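Local structure of putative NADP oxidoreductase BF3122 (3D1L) at the interface of chains A and B. The protein is a putative NADP-dependent oxidoreductase that probably binds the nucleotide through its N-terminal Rossmann-type domain. Sequence-based numbering; all coordinates share one arbitrary frame. Chains: chain A/B, Putative NADP oxidoreductase BF3122.

Contact 1: the interface of chains A and B. Residues chain A 140, 170, 173-174; chain B 196, 199, 201.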
ATOM      1  N   PHE A 140      -7.933 -15.435  11.540  1.00 53.77           N
ATOM      2  CA  PHE A 140      -6.956 -15.550  12.607  1.00 52.34           C
ATOM      3  C   PHE A 140      -7.488 -16.458  13.709  1.00 52.33           C
ATOM      4  O   PHE A 140      -8.555 -16.184  14.286  1.00 51.49           O
ATOM      5  CB  PHE A 140      -6.553 -14.163  13.102  1.00 51.48           C
ATOM      6  CG  PHE A 140      -6.064 -13.281  12.000  1.00 51.11           C
ATOM      7  CD1 PHE A 140      -4.742 -13.360  11.571  1.00 50.86           C
ATOM      8  CD2 PHE A 140      -6.938 -12.422  11.341  1.00 50.65           C
ATOM      9  CE1 PHE A 140      -4.287 -12.575  10.518  1.00 51.75           C
ATOM     10  CE2 PHE A 140      -6.498 -11.633  10.281  1.00 52.16           C
ATOM     11  CZ  PHE A 140      -5.167 -11.706   9.872  1.00 51.42           C
ATOM     12  N   GLN A 170      -0.775 -10.786  18.937  1.00 47.86           N
ATOM     13  CA  GLN A 170      -0.731 -10.792  17.482  1.00 47.90           C
ATOM     14  C   GLN A 170      -1.963 -10.128  16.878  1.00 48.36           C
ATOM     15  O   GLN A 170      -1.860  -9.447  15.865  1.00 48.57           O
ATOM     16  CB  GLN A 170      -0.611 -12.224  16.955  1.00 47.52           C
ATOM     17  CG  GLN A 170       0.733 -12.848  17.213  1.00 45.96           C
ATOM     18  CD  GLN A 170       0.772 -14.321  16.862  1.00 45.76           C
ATOM     19  OE1 GLN A 170       0.196 -15.156  17.565  1.00 44.65           O
ATOM     20  NE2 GLN A 170       1.482 -14.654  15.785  1.00 44.19           N
ATOM     21  N   SER A 173      -1.588  -6.436  17.114  1.00 49.49           N
ATOM     22  CA  SER A 173      -0.646  -5.959  16.113  1.00 49.22           C
ATOM     23  C   SER A 173      -1.296  -5.712  14.741  1.00 48.89           C
ATOM     24  O   SER A 173      -0.873  -4.809  14.008  1.00 49.01           O
ATOM     25  CB  SER A 173       0.588  -6.876  16.009  1.00 49.05           C
ATOM     26  OG  SER A 173       0.345  -7.974  15.152  1.00 48.44           O
ATOM     27  N   LEU A 174      -2.319  -6.497  14.403  1.00 48.31           N
ATOM     28  CA  LEU A 174      -3.094  -6.269  13.173  1.00 47.64           C
ATOM     29  C   LEU A 174      -3.720  -4.882  13.176  1.00 47.20           C
ATOM     30  O   LEU A 174      -3.648  -4.146  12.183  1.00 47.67           O
ATOM     31  CB  LEU A 174      -4.187  -7.338  12.984  1.00 47.87           C
ATOM     32  CG  LEU A 174      -3.810  -8.805  12.724  1.00 47.56           C
ATOM     33  CD1 LEU A 174      -5.027  -9.700  12.908  1.00 47.65           C
ATOM     34  CD2 LEU A 174      -3.209  -9.009  11.331  1.00 48.16           C
TER
ATOM     35  N   LEU B 196       4.281  -6.520  11.574  1.00 46.64           N
ATOM     36  CA  LEU B 196       3.653  -7.820  11.366  1.00 47.01           C
ATOM     37  C   LEU B 196       4.677  -8.962  11.444  1.00 47.59           C
ATOM     38  O   LEU B 196       4.377 -10.014  12.008  1.00 47.76           O
ATOM     39  CB  LEU B 196       2.854  -7.845  10.051  1.00 46.83           C
ATOM     40  CG  LEU B 196       1.561  -7.007   9.990  1.00 46.20           C
ATOM     41  CD1 LEU B 196       1.106  -6.744   8.563  1.00 44.43           C
ATOM     42  CD2 LEU B 196       0.426  -7.623  10.801  1.00 45.95           C
ATOM     43  N   TYR B 199       5.616 -10.027  14.844  1.00 49.06           N
ATOM     44  CA  TYR B 199       4.545 -10.878  15.388  1.00 48.20           C
ATOM     45  C   TYR B 199       4.211 -12.053  14.475  1.00 47.97           C
ATOM     46  O   TYR B 199       3.083 -12.550  14.485  1.00 48.10           O
ATOM     47  CB  TYR B 199       3.290 -10.048  15.630  1.00 48.58           C
ATOM     48  CG  TYR B 199       3.429  -9.129  16.801  1.00 48.11           C
ATOM     49  CD1 TYR B 199       3.112  -9.568  18.089  1.00 48.06           C
ATOM     50  CD2 TYR B 199       3.897  -7.836  16.636  1.00 46.60           C
ATOM     51  CE1 TYR B 199       3.253  -8.734  19.184  1.00 48.36           C
ATOM     52  CE2 TYR B 199       4.038  -6.986  17.724  1.00 47.63           C
ATOM     53  CZ  TYR B 199       3.723  -7.444  18.999  1.00 48.79           C
ATOM     54  OH  TYR B 199       3.854  -6.608  20.089  1.00 50.13           O
ATOM     55  N   LEU B 201       3.477 -12.599  11.393  1.00 47.41           N
ATOM     56  CA  LEU B 201       2.327 -12.459  10.511  1.00 46.62           C
ATOM     57  C   LEU B 201       2.818 -11.859   9.206  1.00 46.68           C
ATOM     58  O   LEU B 201       3.720 -11.004   9.221  1.00 45.56           O
ATOM     59  CB  LEU B 201       1.249 -11.582  11.151  1.00 46.58           C
ATOM     60  CG  LEU B 201       0.441 -12.198  12.297  1.00 46.09           C
ATOM     61  CD1 LEU B 201      -0.382 -11.130  13.002  1.00 45.18           C
ATOM     62  CD2 LEU B 201      -0.443 -13.338  11.809  1.00 45.93           C
TER
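A:Gln170, A:Ser173 and A:Leu174 are regularly helical near the start of helix 168-198 and face B:Tyr199 and B:Leu201 in the loop after the partner's copy, B:Leu201 being extended (phi -130°, psi 141°). This helix-to-loop patch belongs to the two-fold, probably dimeric, interface of the two copies. The stretched side chain of A:Gln170 runs antiparallel to that of B:Tyr199 and gives an amide hydrogen bond from NE2 to the backbone O of B:Tyr199, 2.9 Å long. The bond is nearly straight at the hydrogen and lies in the amide plane, but the donor stands above the carbonyl plane. One face of the B:Tyr199 ring receives A:Ser173 CB, displaced toward the rim and 3.5 Å from CD2. A chi1 of 84° tucks A:Ser173 OG back over its own helix, where it donates to A:Gln170 O at 2.7 Å. B:Leu201 splits its methyls: CD1 lies 3.9 Å from A:Leu174 CD2, while CD2 approaches A:Phe140 CE1. The A:Phe140 ring carries A:Leu174 CD1 over its centre, and B:Leu196 crosses A:Leu174 at about a right angle, methyl CD2 against methyl CD2. The patch joins strand 139-143 and the start of helix 168-198 to the partner's last turn of that helix and the following loop.

Contact 2: the interface of chains A and B. Residues chain A 184, 188, 258, 261; chain B 184, 187-188, 254.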
ATOM      1  N   PHE A 184      -2.630   6.424   8.548  1.00 39.06           N
ATOM      2  CA  PHE A 184      -1.418   7.207   8.305  1.00 38.68           C
ATOM      3  C   PHE A 184      -1.191   7.389   6.796  1.00 38.63           C
ATOM      4  O   PHE A 184      -0.726   8.437   6.361  1.00 38.45           O
ATOM      5  CB  PHE A 184      -0.192   6.586   9.006  1.00 38.15           C
ATOM      6  CG  PHE A 184      -0.235   6.651  10.538  1.00 38.49           C
ATOM      7  CD1 PHE A 184      -1.161   7.455  11.215  1.00 37.07           C
ATOM      8  CD2 PHE A 184       0.670   5.923  11.290  1.00 37.24           C
ATOM      9  CE1 PHE A 184      -1.189   7.504  12.620  1.00 35.95           C
ATOM     10  CE2 PHE A 184       0.659   5.979  12.686  1.00 37.30           C
ATOM     11  CZ  PHE A 184      -0.277   6.781  13.353  1.00 36.38           C
HETATM   12  N   MSE A 188      -1.244  10.877   4.474  1.00 39.21           N
HETATM   13  CA  MSE A 188      -0.226  11.290   3.506  1.00 38.63           C
HETATM   14  C   MSE A 188      -0.915  11.897   2.303  1.00 38.55           C
HETATM   15  O   MSE A 188      -0.478  12.942   1.815  1.00 38.65           O
HETATM   16  CB  MSE A 188       0.714  10.137   3.100  1.00 39.21           C
HETATM   17  CG  MSE A 188       1.560   9.539   4.243  1.00 37.83           C
HETATM   18 SE   MSE A 188       2.660  10.883   5.156  0.50 33.76          SE
HETATM   19  CE  MSE A 188       1.469  11.319   6.548  1.00 37.77           C
ATOM     20  N   LEU A 258      10.170  11.235   8.550  1.00 40.66           N
ATOM     21  CA  LEU A 258       9.826  10.140   7.619  1.00 39.80           C
ATOM     22  C   LEU A 258      10.973   9.801   6.694  1.00 39.55           C
ATOM     23  O   LEU A 258      11.243   8.620   6.420  1.00 38.57           O
ATOM     24  CB  LEU A 258       8.565  10.463   6.830  1.00 39.76           C
ATOM     25  CG  LEU A 258       7.296  10.427   7.679  1.00 39.48           C
ATOM     26  CD1 LEU A 258       6.156  11.208   7.054  1.00 35.83           C
ATOM     27  CD2 LEU A 258       6.891   8.967   7.936  1.00 39.06           C
ATOM     28  N   SER A 261      13.591   7.936   8.648  1.00 43.70           N
ATOM     29  CA  SER A 261      13.074   6.593   8.866  1.00 43.43           C
ATOM     30  C   SER A 261      13.222   5.682   7.641  1.00 43.67           C
ATOM     31  O   SER A 261      13.595   4.515   7.775  1.00 43.25           O
ATOM     32  CB  SER A 261      11.620   6.664   9.311  1.00 43.47           C
ATOM     33  OG  SER A 261      11.123   5.373   9.600  1.00 44.03           O
TER
ATOM     34  N   PHE B 184       6.263   8.341   1.209  1.00 33.32           N
ATOM     35  CA  PHE B 184       5.889   8.232   2.627  1.00 32.78           C
ATOM     36  C   PHE B 184       4.764   7.198   2.829  1.00 33.18           C
ATOM     37  O   PHE B 184       4.695   6.529   3.850  1.00 32.46           O
ATOM     38  CB  PHE B 184       5.481   9.585   3.217  1.00 30.42           C
ATOM     39  CG  PHE B 184       6.596  10.617   3.222  1.00 31.17           C
ATOM     40  CD1 PHE B 184       7.919  10.243   2.997  1.00 27.75           C
ATOM     41  CD2 PHE B 184       6.319  11.958   3.483  1.00 28.79           C
ATOM     42  CE1 PHE B 184       8.941  11.197   3.016  1.00 29.46           C
ATOM     43  CE2 PHE B 184       7.339  12.919   3.517  1.00 30.82           C
ATOM     44  CZ  PHE B 184       8.653  12.534   3.282  1.00 29.47           C
ATOM     45  N   HIS B 187       6.284   3.854   2.730  1.00 38.87           N
ATOM     46  CA  HIS B 187       6.972   3.668   4.025  1.00 38.98           C
ATOM     47  C   HIS B 187       6.000   3.233   5.118  1.00 39.39           C
ATOM     48  O   HIS B 187       6.351   2.405   5.940  1.00 40.05           O
ATOM     49  CB  HIS B 187       7.753   4.912   4.468  1.00 39.01           C
ATOM     50  CG  HIS B 187       8.610   4.686   5.683  1.00 38.81           C
ATOM     51  ND1 HIS B 187       9.620   3.747   5.721  1.00 38.68           N
ATOM     52  CD2 HIS B 187       8.599   5.270   6.905  1.00 37.69           C
ATOM     53  CE1 HIS B 187      10.196   3.766   6.913  1.00 37.46           C
ATOM     54  NE2 HIS B 187       9.593   4.680   7.649  1.00 37.67           N
HETATM   55  N   MSE B 188       4.768   3.753   5.111  1.00 39.50           N
HETATM   56  CA  MSE B 188       3.745   3.285   6.070  1.00 39.21           C
HETATM   57  C   MSE B 188       3.458   1.797   5.919  1.00 39.56           C
HETATM   58  O   MSE B 188       3.248   1.081   6.922  1.00 40.28           O
HETATM   59  CB  MSE B 188       2.431   4.085   5.941  1.00 39.15           C
HETATM   60  CG  MSE B 188       2.554   5.591   6.128  1.00 37.86           C
HETATM   61 SE   MSE B 188       3.233   6.011   7.885  0.50 31.80          SE
HETATM   62  CE  MSE B 188       5.086   6.265   7.571  1.00 35.31           C
ATOM     63  N   LEU B 254       6.964   8.728  15.448  1.00 55.62           N
ATOM     64  CA  LEU B 254       6.233   8.915  14.186  1.00 55.07           C
ATOM     65  C   LEU B 254       4.730   8.720  14.394  1.00 55.24           C
ATOM     66  O   LEU B 254       3.907   9.544  13.947  1.00 55.16           O
ATOM     67  CB  LEU B 254       6.723   7.953  13.090  1.00 54.29           C
ATOM     68  CG  LEU B 254       7.990   8.353  12.347  1.00 54.76           C
ATOM     69  CD1 LEU B 254       8.372   7.274  11.355  1.00 54.25           C
ATOM     70  CD2 LEU B 254       7.829   9.748  11.663  1.00 50.14           C
TER
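A:Leu258 pushes its side chain between B:Phe184, B:Met188 and B:Leu254, forming the apolar centre of a helix-to-helix interface in the DUF2520 family region. Its CB stands over the middle of one face of the B:Phe184 ring, 3.9 Å from the centroid, in a CH-pi contact. Of its two methyl branches, CD1 reaches toward the ring at CD2, 3.7 Å away, whereas CD2 packs against the methyl CE of B:Met188 and, at 3.9 Å, against CD2 of B:Leu254. The pair A:Leu258 CD2 and B:Met188 CE is tight at 3.3 Å. B:Met188, a selenomethionine, is bent at both chi2 (-60°) and chi3 (97°), which carries CE toward the leucine while SE rests 3.6 Å from A:Phe184 CB. The reciprocal contact, between A:Met188 SE and B:Phe184 CB, measures 3.7 Å, and these two side chains cross at about a right angle. Through this reciprocal pair the two copies of helix 168-198 touch near the two-fold axis, selenium standing in for the methionine sulfur. Toward the rim, B:Leu254 CD1 lies 3.9 Å from A:Ser261 CB, bringing a methyl beside the polar pair. There the hydroxyl OG of A:Ser261 and the imidazole NE2 of B:His187 share a hydrogen bond of 2.6 Å in which either group could be the donor. With chi1 -172° the imidazole of B:His187 leaves its helix far enough to bring NE2 to the hydroxyl.

Contact 3: the interface of chains A and B. Residues chain A 207, 210-211; chain B 214, 217-218.
B:His218 and A:Asp211 meet from opposite directions, with the imidazole ring and the carboxylate almost coplanar, 1° apart. NE2 of the histidine donates a nearly straight hydrogen bond of 2.7 Å to OD1 of the aspartate. The bond uses the syn lone pair of OD1, on the side of the other carboxylate oxygen, and the acceptor lies close to the ring plane. A:Asp211 OD2 is also near B:His218 NE2, at 3.1 Å, a longer, secondary contact, since the N-H points almost straight at OD1. The carboxylate would be expected to stabilise a positively charged imidazole, although protonation is not seen. A:Leu207 CD2 approaches one face of the ring near its rim, 4.0 Å from B:His218 CD2. The same CD2 of A:Leu207 lies 3.7 Å from the backbone O of B:Val217, so this methyl touches both the imidazole and the backbone before it. At the ring's edge, in its plane, is the backbone O of B:Ala214, one turn earlier on the histidine's own helix, a neighbour that may help set the ring's orientation. Beyond the polar pair, A:Ile210 divides its branches: CG2 packs on B:Ala214 CB at 3.7 Å, and CD1 reaches B:Val217 CG2 at 4.0 Å. With chi1 -74°, CG2 faces B:Ala214, while the extended outer arm carries CD1 on to B:Val217. This helix-to-helix contact pairs the two copies of helix 207-219 and adds a polar clasp with apolar packing to what is probably a dimer interface.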
ATOM      1  N   LEU A 207      -3.830  10.793  -8.414  1.00 38.66           N
ATOM      2  CA  LEU A 207      -4.607   9.527  -8.350  1.00 38.60           C
ATOM      3  C   LEU A 207      -3.946   8.296  -9.006  1.00 38.20           C
ATOM      4  O   LEU A 207      -4.080   7.198  -8.479  1.00 38.39           O
ATOM      5  CB  LEU A 207      -6.049   9.707  -8.874  1.00 37.79           C
ATOM      6  CG  LEU A 207      -7.080  10.476  -8.027  1.00 38.77           C
ATOM      7  CD1 LEU A 207      -8.364  10.700  -8.812  1.00 37.36           C
ATOM      8  CD2 LEU A 207      -7.367   9.804  -6.676  1.00 35.53           C
ATOM      9  N   ILE A 210      -1.214   7.303  -6.462  1.00 38.59           N
ATOM     10  CA  ILE A 210      -1.894   6.607  -5.360  1.00 37.50           C
ATOM     11  C   ILE A 210      -2.242   5.154  -5.748  1.00 37.41           C
ATOM     12  O   ILE A 210      -1.918   4.213  -5.017  1.00 37.27           O
ATOM     13  CB  ILE A 210      -3.149   7.402  -4.859  1.00 36.75           C
ATOM     14  CG1 ILE A 210      -2.696   8.609  -4.045  1.00 37.67           C
ATOM     15  CG2 ILE A 210      -4.110   6.520  -4.045  1.00 35.62           C
ATOM     16  CD1 ILE A 210      -3.805   9.687  -3.802  1.00 37.39           C
ATOM     17  N   ASP A 211      -2.882   4.972  -6.897  1.00 37.88           N
ATOM     18  CA  ASP A 211      -3.269   3.636  -7.350  1.00 37.52           C
ATOM     19  C   ASP A 211      -2.086   2.705  -7.538  1.00 37.10           C
ATOM     20  O   ASP A 211      -2.142   1.527  -7.148  1.00 36.84           O
ATOM     21  CB  ASP A 211      -4.019   3.725  -8.674  1.00 38.36           C
ATOM     22  CG  ASP A 211      -5.394   4.360  -8.536  1.00 39.86           C
ATOM     23  OD1 ASP A 211      -5.890   4.531  -7.397  1.00 39.86           O
ATOM     24  OD2 ASP A 211      -5.977   4.688  -9.595  1.00 40.67           O
TER
ATOM     25  N   ALA B 214      -6.773   3.364  -0.837  1.00 41.57           N
ATOM     26  CA  ALA B 214      -6.510   4.033  -2.108  1.00 41.58           C
ATOM     27  C   ALA B 214      -7.794   4.310  -2.900  1.00 42.04           C
ATOM     28  O   ALA B 214      -8.006   5.439  -3.358  1.00 41.86           O
ATOM     29  CB  ALA B 214      -5.523   3.229  -2.938  1.00 41.16           C
ATOM     30  N   VAL B 217     -10.206   7.492  -2.060  1.00 43.56           N
ATOM     31  CA  VAL B 217      -9.900   8.894  -2.380  1.00 43.38           C
ATOM     32  C   VAL B 217     -10.199   9.259  -3.824  1.00 43.99           C
ATOM     33  O   VAL B 217     -10.008  10.408  -4.226  1.00 43.71           O
ATOM     34  CB  VAL B 217      -8.458   9.363  -1.963  1.00 43.54           C
ATOM     35  CG1 VAL B 217      -8.354   9.474  -0.434  1.00 42.67           C
ATOM     36  CG2 VAL B 217      -7.384   8.460  -2.535  1.00 41.62           C
ATOM     37  N   HIS B 218     -10.644   8.278  -4.607  1.00 44.67           N
ATOM     38  CA  HIS B 218     -11.237   8.568  -5.915  1.00 45.81           C
ATOM     39  C   HIS B 218     -12.600   9.250  -5.725  1.00 46.63           C
ATOM     40  O   HIS B 218     -12.957  10.155  -6.471  1.00 46.86           O
ATOM     41  CB  HIS B 218     -11.414   7.286  -6.724  1.00 46.00           C
ATOM     42  CG  HIS B 218     -10.139   6.751  -7.301  1.00 44.86           C
ATOM     43  ND1 HIS B 218      -9.890   6.732  -8.653  1.00 44.25           N
ATOM     44  CD2 HIS B 218      -9.051   6.203  -6.710  1.00 45.64           C
ATOM     45  CE1 HIS B 218      -8.704   6.192  -8.877  1.00 45.16           C
ATOM     46  NE2 HIS B 218      -8.171   5.864  -7.711  1.00 46.88           N
TER

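The C-alpha centres of contact 1 and contact 2 are about 20 Å apart, those of contact 2 and contact 3 about 17 Å, and those of contact 1 and contact 3 about 26 Å. Helix 168-198 runs through contacts 1 and 2, contributing its ends to the former and its middle to the latter; contact 2 adds helix 249-264, and contact 3 rests on helix 207-219. Because the interface is two-fold symmetric, each patch recurs with the chains exchanged. Such broad helical pairing, leaving the N-terminal, presumably nucleotide-binding regions at opposite ends, is consistent with a dimer, though the structure alone does not prove it.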